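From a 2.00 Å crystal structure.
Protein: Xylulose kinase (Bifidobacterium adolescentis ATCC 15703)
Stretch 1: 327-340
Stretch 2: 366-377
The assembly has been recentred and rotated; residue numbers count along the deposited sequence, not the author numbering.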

# COMPACT_ATOMS: atom_id res chain seq x y z
N LEU A 327 -7.88 -1.42 -2.38
CA LEU A 327 -6.91 -2.23 -1.67
C LEU A 327 -7.52 -2.85 -0.41
O LEU A 327 -8.01 -2.14 0.46
CB LEU A 327 -5.71 -1.38 -1.27
CG LEU A 327 -4.55 -2.20 -0.72
CD1 LEU A 327 -3.41 -2.23 -1.72
CD2 LEU A 327 -4.09 -1.60 0.60
N ALA A 328 -7.48 -4.18 -0.34
CA ALA A 328 -8.13 -4.92 0.73
C ALA A 328 -7.11 -5.65 1.59
O ALA A 328 -6.54 -6.66 1.16
CB ALA A 328 -9.12 -5.91 0.15
N CYS A 329 -6.90 -5.16 2.80
CA CYS A 329 -6.00 -5.83 3.73
C CYS A 329 -6.73 -6.87 4.58
O CYS A 329 -7.83 -6.62 5.07
CB CYS A 329 -5.31 -4.82 4.65
SG CYS A 329 -4.32 -3.63 3.76
N THR A 330 -6.12 -8.04 4.73
CA THR A 330 -6.64 -9.06 5.62
C THR A 330 -5.63 -9.33 6.73
O THR A 330 -4.44 -9.54 6.46
CB THR A 330 -6.97 -10.36 4.85
OG1 THR A 330 -5.90 -10.67 3.94
CG2 THR A 330 -8.28 -10.21 4.07
N ILE A 331 -6.08 -9.30 7.98
CA ILE A 331 -5.21 -9.63 9.11
C ILE A 331 -4.72 -11.05 8.96
O ILE A 331 -3.55 -11.37 9.19
CB ILE A 331 -5.98 -9.57 10.44
CG1 ILE A 331 -6.54 -8.16 10.67
CG2 ILE A 331 -5.07 -10.02 11.58
CD1 ILE A 331 -5.49 -7.15 11.04
N ASN A 332 -5.64 -11.92 8.56
CA ASN A 332 -5.36 -13.34 8.53
C ASN A 332 -5.03 -13.88 7.15
O ASN A 332 -5.91 -14.10 6.31
CB ASN A 332 -6.50 -14.11 9.18
CG ASN A 332 -6.68 -13.72 10.63
OD1 ASN A 332 -5.94 -14.18 11.50
ND2 ASN A 332 -7.64 -12.84 10.90
N GLY A 333 -3.74 -14.08 6.92
CA GLY A 333 -3.29 -14.71 5.69
C GLY A 333 -2.67 -16.03 6.06
O GLY A 333 -3.34 -16.92 6.58
N SER A 334 -1.38 -16.15 5.81
CA SER A 334 -0.62 -17.34 6.11
C SER A 334 -0.73 -17.74 7.59
O SER A 334 -0.64 -18.92 7.93
CB SER A 334 0.84 -17.12 5.74
OG SER A 334 1.60 -18.26 6.02
N ARG A 335 -0.92 -16.75 8.46
CA ARG A 335 -1.02 -17.06 9.89
C ARG A 335 -2.12 -18.09 10.17
O ARG A 335 -2.01 -18.88 11.09
CB ARG A 335 -1.24 -15.79 10.72
CG ARG A 335 -2.56 -15.08 10.45
CD ARG A 335 -2.58 -13.73 11.13
NE ARG A 335 -2.41 -13.86 12.57
CZ ARG A 335 -2.25 -12.83 13.40
NH1 ARG A 335 -2.21 -11.60 12.92
NH2 ARG A 335 -2.12 -13.03 14.71
N ILE A 336 -3.16 -18.10 9.34
CA ILE A 336 -4.22 -19.11 9.44
C ILE A 336 -3.61 -20.52 9.42
O ILE A 336 -4.06 -21.42 10.13
CB ILE A 336 -5.21 -18.99 8.26
CG1 ILE A 336 -5.91 -17.63 8.28
CG2 ILE A 336 -6.22 -20.12 8.29
CD1 ILE A 336 -6.88 -17.42 7.12
N LEU A 337 -2.59 -20.70 8.59
CA LEU A 337 -1.93 -21.98 8.45
C LEU A 337 -1.08 -22.31 9.68
O LEU A 337 -0.90 -23.49 10.01
CB LEU A 337 -1.07 -21.98 7.19
CG LEU A 337 -1.86 -22.17 5.89
CD1 LEU A 337 -1.37 -23.40 5.14
CD2 LEU A 337 -3.36 -22.25 6.17
N ASP A 338 -0.57 -21.27 10.34
CA ASP A 338 0.14 -21.45 11.60
C ASP A 338 -0.85 -21.93 12.67
O ASP A 338 -0.57 -22.88 13.41
CB ASP A 338 0.80 -20.14 12.03
CG ASP A 338 1.89 -19.70 11.05
OD1 ASP A 338 2.66 -20.56 10.59
OD2 ASP A 338 1.98 -18.49 10.74
N ALA A 339 -2.00 -21.28 12.72
CA ALA A 339 -3.08 -21.70 13.61
C ALA A 339 -3.35 -23.18 13.41
O ALA A 339 -3.46 -23.93 14.37
CB ALA A 339 -4.34 -20.89 13.32
N GLY A 340 -3.46 -23.57 12.14
CA GLY A 340 -3.71 -24.96 11.77
C GLY A 340 -2.69 -25.93 12.32
O GLY A 340 -3.04 -27.03 12.76
N THR A 366 -16.68 -25.46 7.90
CA THR A 366 -16.26 -24.16 7.39
C THR A 366 -15.54 -23.38 8.48
O THR A 366 -15.99 -23.32 9.63
CB THR A 366 -17.46 -23.34 6.93
OG1 THR A 366 -18.10 -24.00 5.84
CG2 THR A 366 -17.02 -21.95 6.50
N LEU A 367 -14.39 -22.81 8.12
CA LEU A 367 -13.67 -21.90 8.99
C LEU A 367 -13.85 -20.48 8.50
O LEU A 367 -13.60 -20.21 7.32
CB LEU A 367 -12.18 -22.23 8.99
CG LEU A 367 -11.28 -21.20 9.69
CD1 LEU A 367 -11.71 -21.03 11.17
CD2 LEU A 367 -9.80 -21.57 9.58
N VAL A 368 -14.31 -19.58 9.37
CA VAL A 368 -14.23 -18.15 9.12
C VAL A 368 -13.07 -17.64 9.97
O VAL A 368 -13.20 -17.48 11.18
CB VAL A 368 -15.53 -17.40 9.50
CG1 VAL A 368 -15.36 -15.88 9.29
CG2 VAL A 368 -16.70 -17.92 8.68
N PRO A 369 -11.93 -17.40 9.32
CA PRO A 369 -10.65 -17.30 10.03
C PRO A 369 -10.35 -15.91 10.58
O PRO A 369 -9.23 -15.44 10.37
CB PRO A 369 -9.62 -17.61 8.94
CG PRO A 369 -10.38 -17.59 7.62
CD PRO A 369 -11.76 -17.10 7.89
N TYR A 370 -11.29 -15.28 11.27
CA TYR A 370 -11.04 -13.94 11.80
C TYR A 370 -10.27 -13.99 13.12
O TYR A 370 -10.65 -13.35 14.10
CB TYR A 370 -12.35 -13.15 11.96
CG TYR A 370 -13.15 -12.99 10.68
CD1 TYR A 370 -12.57 -13.23 9.43
CD2 TYR A 370 -14.47 -12.56 10.72
CE1 TYR A 370 -13.31 -13.08 8.26
CE2 TYR A 370 -15.20 -12.40 9.56
CZ TYR A 370 -14.62 -12.66 8.34
OH TYR A 370 -15.37 -12.49 7.21
N PHE A 371 -9.17 -14.74 13.14
CA PHE A 371 -8.33 -14.77 14.32
C PHE A 371 -7.92 -13.35 14.65
O PHE A 371 -7.30 -12.68 13.83
CB PHE A 371 -7.09 -15.62 14.07
CG PHE A 371 -7.40 -17.06 13.78
CD1 PHE A 371 -7.63 -17.95 14.81
CD2 PHE A 371 -7.47 -17.51 12.47
CE1 PHE A 371 -7.92 -19.28 14.54
CE2 PHE A 371 -7.77 -18.83 12.20
CZ PHE A 371 -7.99 -19.72 13.23
N ASP A 372 -8.29 -12.88 15.84
CA ASP A 372 -7.95 -11.52 16.24
C ASP A 372 -8.64 -10.45 15.39
O ASP A 372 -8.10 -9.36 15.19
CB ASP A 372 -6.42 -11.33 16.19
CG ASP A 372 -5.68 -12.39 16.99
OD1 ASP A 372 -5.64 -12.29 18.23
OD2 ASP A 372 -5.14 -13.34 16.37
N GLY A 373 -9.83 -10.76 14.89
CA GLY A 373 -10.60 -9.82 14.09
C GLY A 373 -10.20 -9.80 12.63
O GLY A 373 -9.43 -10.65 12.18
N GLU A 374 -10.74 -8.84 11.87
CA GLU A 374 -10.33 -8.64 10.48
C GLU A 374 -10.43 -7.18 10.05
O GLU A 374 -11.26 -6.42 10.58
CB GLU A 374 -11.15 -9.51 9.51
CG GLU A 374 -10.44 -10.77 9.01
CD GLU A 374 -9.10 -10.48 8.35
OE1 GLU A 374 -8.86 -9.31 7.96
OE2 GLU A 374 -8.29 -11.43 8.22
N ARG A 375 -9.57 -6.81 9.10
CA ARG A 375 -9.64 -5.54 8.41
C ARG A 375 -10.71 -5.63 7.31
O ARG A 375 -11.52 -4.73 7.13
CB ARG A 375 -8.29 -5.20 7.76
CG ARG A 375 -7.24 -4.61 8.69
CD ARG A 375 -7.41 -3.10 8.88
NE ARG A 375 -7.39 -2.34 7.62
CZ ARG A 375 -6.30 -1.80 7.08
NH1 ARG A 375 -5.12 -1.91 7.68
NH2 ARG A 375 -6.39 -1.12 5.94
N THR A 376 -10.70 -6.74 6.56
CA THR A 376 -11.66 -6.95 5.49
C THR A 376 -12.28 -8.34 5.65
O THR A 376 -11.57 -9.35 5.54
CB THR A 376 -10.99 -6.83 4.10
OG1 THR A 376 -10.31 -5.57 3.99
CG2 THR A 376 -12.02 -6.94 2.99
N PRO A 377 -13.59 -8.41 5.94
CA PRO A 377 -14.52 -7.29 6.14
C PRO A 377 -14.18 -6.53 7.43
O PRO A 377 -13.35 -6.99 8.19
CB PRO A 377 -15.90 -7.97 6.28
CG PRO A 377 -15.64 -9.48 6.24
CD PRO A 377 -14.17 -9.69 6.39
O HOH W 1 -8.63 -13.74 6.30

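The contact between the two stretches is organised around the carboxylate of E374, which faces the backbone of the first stretch just where its strand ends. OE1 of E374 accepts a hydrogen bond from the amide N of I331 (2.8 Å), and OE2 of E374 accepts one from the amide N of N332 (2.7 Å). Two consecutive backbone amides are thus held by the two oxygens of a single side chain. The same carboxylate also steadies its own loop, since the amide N of R375 donates to OE1 of E374 at 2.8 Å. A water completes the arrangement on the OE2 side, donating both to OE2 of E374 (3.0 Å) and to the carbonyl O of N332 (2.7 Å).

N332 reinforces this link with its side chain. Its CB points toward the second stretch, and the carboxamide lies against the type II turn that runs from Y370 to G373. From there ND2 of N332 donates to the carbonyl O of F371 (3.0 Å) and to OE2 of E374 (3.1 Å), so that one amide group ties the turn to the carboxylate that follows it. The turn itself is closed by a hydrogen bond from G373 N to Y370 O (2.8 Å). G373 has a positive phi and an extended psi, and at these angles a CB would be jammed against the carbonyl O of D372; glycine avoids that conflict.

Beyond E374, the second stretch passes beside the end of the strand, with the CA atoms of T330 and R375 5.4 Å apart. The hydroxyl OG1 of T376 donates to the carbonyl O of C329 (2.9 Å), a side-chain-to-backbone bond that fixes the loop against the strand. The neighbouring R375 lays its guanidinium over C329, whose CB sits over one face of the group, while CD1 of I331 approaches CG of R375 at 3.9 Å. Here the aliphatic and flat portions of the arginine serve as packing surface.

Farther along, the helix of the first stretch adds an apolar patch. The CA-to-CB bond of I336 points sideways, but its end comes nearer: CD1 of I336 meets CB of P369 at 3.3 Å, a tight contact, and CG2 of I336 lies 4.1 Å from CD2 of L367. One turn on, CB of A339 sits over a face of the F371 ring, 4.2 Å from its centroid and 24° off the normal, in a CH-pi contact. The same ring has OD1 of N332 at its edge, where the aromatic hydrogens carry partial positive charge, so the polar centre and the apolar patch meet at F371.

At the periphery, R335 and D372 form a long salt bridge, with NH2 of R335 3.5 Å from OD2 of D372. The oxygen lies well out of the guanidinium plane and no N-H points at it, so the attraction is one of charge alone.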